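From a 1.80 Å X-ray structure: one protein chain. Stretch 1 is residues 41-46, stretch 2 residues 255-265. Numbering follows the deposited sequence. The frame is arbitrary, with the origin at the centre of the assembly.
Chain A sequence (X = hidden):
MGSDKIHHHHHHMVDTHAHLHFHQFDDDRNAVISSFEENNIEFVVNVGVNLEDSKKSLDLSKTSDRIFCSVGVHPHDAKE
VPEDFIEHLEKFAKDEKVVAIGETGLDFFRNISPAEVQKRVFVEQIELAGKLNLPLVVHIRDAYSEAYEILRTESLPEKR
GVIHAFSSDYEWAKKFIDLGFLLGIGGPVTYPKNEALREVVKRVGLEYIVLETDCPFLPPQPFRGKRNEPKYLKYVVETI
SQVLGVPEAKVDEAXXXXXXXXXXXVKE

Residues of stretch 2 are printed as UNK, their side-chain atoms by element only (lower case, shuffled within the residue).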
# COMPACT_ATOMS: atom_id res chain seq x y z
N ILE A 41 6.37 14.48 5.51
CA ILE A 41 6.07 13.06 5.38
C ILE A 41 6.43 12.47 6.75
O ILE A 41 7.62 12.41 7.10
CB ILE A 41 6.96 12.38 4.30
CG1 ILE A 41 6.68 12.96 2.90
CG2 ILE A 41 6.69 10.86 4.32
CD1 ILE A 41 5.24 12.79 2.42
N GLU A 42 5.43 12.05 7.51
CA GLU A 42 5.68 11.48 8.84
C GLU A 42 6.41 10.14 8.81
O GLU A 42 7.30 9.88 9.64
CB GLU A 42 4.37 11.38 9.58
CG GLU A 42 4.48 10.93 10.99
CD GLU A 42 3.15 11.05 11.67
OE1 GLU A 42 2.62 12.19 11.73
OE2 GLU A 42 2.64 10.02 12.15
N PHE A 43 5.99 9.25 7.91
CA PHE A 43 6.64 7.94 7.76
C PHE A 43 6.14 7.34 6.49
O PHE A 43 5.19 7.85 5.87
CB PHE A 43 6.40 6.96 8.95
CG PHE A 43 5.00 6.38 9.05
CD1 PHE A 43 4.01 7.02 9.79
CD2 PHE A 43 4.69 5.13 8.47
CE1 PHE A 43 2.75 6.45 9.95
CE2 PHE A 43 3.44 4.55 8.63
CZ PHE A 43 2.47 5.20 9.37
N VAL A 44 6.82 6.29 6.05
CA VAL A 44 6.37 5.64 4.83
C VAL A 44 6.42 4.14 5.07
O VAL A 44 7.19 3.67 5.93
CB VAL A 44 7.25 5.97 3.57
CG1 VAL A 44 7.54 7.46 3.48
CG2 VAL A 44 8.49 5.11 3.55
N VAL A 45 5.60 3.40 4.34
CA VAL A 45 5.60 1.96 4.49
C VAL A 45 6.24 1.51 3.16
O VAL A 45 5.64 1.69 2.10
CB VAL A 45 4.21 1.37 4.58
CG1 VAL A 45 4.33 -0.18 4.60
CG2 VAL A 45 3.49 1.89 5.85
N ASN A 46 7.47 0.99 3.25
CA ASN A 46 8.21 0.54 2.07
C ASN A 46 7.90 -0.93 1.83
O ASN A 46 8.17 -1.78 2.66
CB ASN A 46 9.69 0.78 2.29
CG ASN A 46 10.42 0.96 1.02
OD1 ASN A 46 10.26 1.99 0.33
ND2 ASN A 46 11.21 -0.03 0.66
N UNK A 255 -6.12 10.75 7.21
CA UNK A 255 -5.36 9.67 6.58
C UNK A 255 -4.15 9.23 7.39
O UNK A 255 -3.80 8.05 7.42
c UNK A 255 -4.92 10.04 5.13
c UNK A 255 -6.17 10.16 4.23
o UNK A 255 -4.20 11.28 5.14
N UNK A 256 -3.49 10.19 8.03
CA UNK A 256 -2.33 9.87 8.84
C UNK A 256 -2.77 9.05 10.06
O UNK A 256 -2.11 8.06 10.41
c UNK A 256 -0.56 10.92 10.35
o UNK A 256 -0.92 11.70 8.09
c UNK A 256 -1.59 11.18 9.24
N UNK A 257 -3.88 9.45 10.69
CA UNK A 257 -4.38 8.71 11.85
C UNK A 257 -4.72 7.29 11.39
O UNK A 257 -4.42 6.29 12.05
c UNK A 257 -5.64 9.36 12.44
o UNK A 257 -7.23 10.46 14.65
c UNK A 257 -6.26 8.55 13.57
o UNK A 257 -8.46 8.64 14.51
c UNK A 257 -7.40 9.27 14.29
N UNK A 258 -5.37 7.19 10.24
CA UNK A 258 -5.72 5.88 9.71
C UNK A 258 -4.48 5.02 9.48
O UNK A 258 -4.45 3.83 9.82
c UNK A 258 -6.45 6.03 8.36
n UNK A 258 -8.48 6.92 7.41
c UNK A 258 -7.87 6.51 8.52
o UNK A 258 -8.42 6.50 9.62
N UNK A 259 -3.46 5.62 8.88
CA UNK A 259 -2.22 4.90 8.62
C UNK A 259 -1.49 4.52 9.89
O UNK A 259 -0.95 3.42 10.01
c UNK A 259 -1.32 5.73 7.69
N UNK A 260 -1.50 5.42 10.87
CA UNK A 260 -0.83 5.15 12.15
C UNK A 260 -1.50 3.96 12.84
O UNK A 260 -0.84 3.05 13.37
n UNK A 260 0.65 12.18 13.74
n UNK A 260 -1.08 11.16 14.88
n UNK A 260 0.31 9.90 13.53
c UNK A 260 -0.04 7.53 12.82
c UNK A 260 -0.95 6.35 13.10
c UNK A 260 -0.43 8.67 13.78
c UNK A 260 -0.03 11.08 14.06
N UNK A 261 -2.82 3.99 12.86
CA UNK A 261 -3.56 2.93 13.50
C UNK A 261 -3.32 1.56 12.88
O UNK A 261 -3.11 0.57 13.56
c UNK A 261 -8.23 3.21 11.80
c UNK A 261 -5.05 3.25 13.48
n UNK A 261 -8.24 4.49 12.17
c UNK A 261 -5.91 2.25 14.21
n UNK A 261 -8.61 2.86 10.58
n UNK A 261 -7.84 2.27 12.66
c UNK A 261 -7.40 2.54 14.02
N UNK A 262 -3.34 1.52 11.55
CA UNK A 262 -3.14 0.25 10.85
C UNK A 262 -1.75 -0.36 10.95
O UNK A 262 -1.59 -1.52 11.30
c UNK A 262 -4.99 0.63 9.18
c UNK A 262 -5.42 0.99 7.77
c UNK A 262 -3.48 0.42 9.34
c UNK A 262 -3.08 -0.82 8.55
N UNK A 263 -0.76 0.46 10.66
CA UNK A 263 0.61 0.00 10.68
C UNK A 263 1.46 0.14 11.92
O UNK A 263 2.31 -0.72 12.18
c UNK A 263 0.39 -1.14 6.34
c UNK A 263 -0.03 1.34 7.49
c UNK A 263 -0.38 -0.17 5.65
c UNK A 263 0.73 0.39 8.17
c UNK A 263 1.33 0.70 9.51
c UNK A 263 -0.58 1.08 6.24
c UNK A 263 0.92 -0.85 7.58
N UNK A 264 1.22 1.19 12.70
CA UNK A 264 2.05 1.36 13.89
C UNK A 264 1.56 0.94 15.24
O UNK A 264 2.36 0.83 16.16
c UNK A 264 2.52 2.81 13.96
c UNK A 264 3.80 4.65 12.84
c UNK A 264 3.27 3.23 12.69
c UNK A 264 4.40 2.23 12.38
N UNK A 265 0.27 0.73 15.39
CA UNK A 265 -0.23 0.33 16.70
C UNK A 265 0.31 -1.04 17.06
O UNK A 265 0.36 -1.95 16.22
o UNK A 265 -4.71 0.52 17.91
c UNK A 265 -1.75 0.34 16.71
c UNK A 265 -3.76 1.35 17.90
o UNK A 265 -3.93 2.58 17.78
c UNK A 265 -2.34 0.84 18.03

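Position 255 carries three side-chain atoms, a first carbon bearing one oxygen and one carbon. This beta-branched hydroxyl pattern is threonine. Thr255 lies out of reach of the strand, and its hydroxyl is hydrogen-bonded elsewhere in the structure.

Position 256 repeats the pattern, again one carbon carrying an oxygen and a carbon. Its CA-to-CB bond points sideways, yet the terminal carbon at 256 lies 3.7 Å from OE1 of Glu42. This is also threonine, and the methyl CG2 of Thr256 packs beside the carboxylate rather than bonding to it.

At position 257 an unbranched run of three carbons ends in two oxygens, the carboxylate of a glutamate. Glu257 points away from the strand and is exposed.

Position 258 has two carbons, the second holding one oxygen and one nitrogen. The shorter chain and the mixed amide end identify asparagine. Asn258 does not touch the strand.

Position 259 has a single side-chain carbon, CB, directed toward the strand. CB of 259 lies 4.2 Å from CZ of Phe43; the backbone O of 259 is closer, 3.9 Å from the same CZ of Phe43, near the plane of the ring. One carbon leaves no choice but alanine, Ala259.

Position 260 has three carbons, a nitrogen, and then a carbon with two further nitrogens. Although its CA-to-CB bond points sideways, the extended chain brings its end to Glu42, where two of the nitrogens meet the carboxylate, while a chain carbon passes Phe43. This is the guanidinium chain of arginine. Arg260 NE donates to Glu42 OE2 at 2.7 Å and Arg260 NH2 to Glu42 OE1 at 2.8 Å, both nearly linear, while CG of Arg260 passes 4.1 Å from CE1 of Phe43.

The same seven side-chain atoms recur at position 261, so it too is arginine. Arg261 stays out of the strand's reach; NH1 of Arg261 donates to OD1 of Asn258 at 3.3 Å, one turn back along the helix.

Four carbons at position 262 fork at the first, with one arm two carbons long: isoleucine. Ile262 is buried but makes no contact with the strand.

Position 263 shows one carbon followed by a six-carbon ring with no heteroatom, and the ring offers a face to CG2 of Val45: phenylalanine. CG2 of Val45 lies 3.9 Å from CG of Phe263 in a CH-pi contact.

At position 264 four carbons fork at the second, and one terminal carbon of 264 lies 3.6 Å from CE1 of Phe43, over a face of its ring: leucine, Leu264.

Position 265 has three carbons and two terminal oxygens and is glutamate. Glu265 is exposed and clear of the strand.

Glu42, Phe43 and Val45 point toward the helix; Phe43 and Val45 keep the strand's alternation, and Glu42, with backbone angles far from extended, adds a second neighbouring side chain on that side. Phe43 lies among Ala259, Arg260, Phe263 and Leu264, and Val45 extends the apolar packing onto the Phe263 ring. Beside this apolar surface, the paired hydrogen bonds between Arg260 and Glu42 join the helix to the strand through a salt bridge.

Stretch 2 (255-265) TTENARRIFLE
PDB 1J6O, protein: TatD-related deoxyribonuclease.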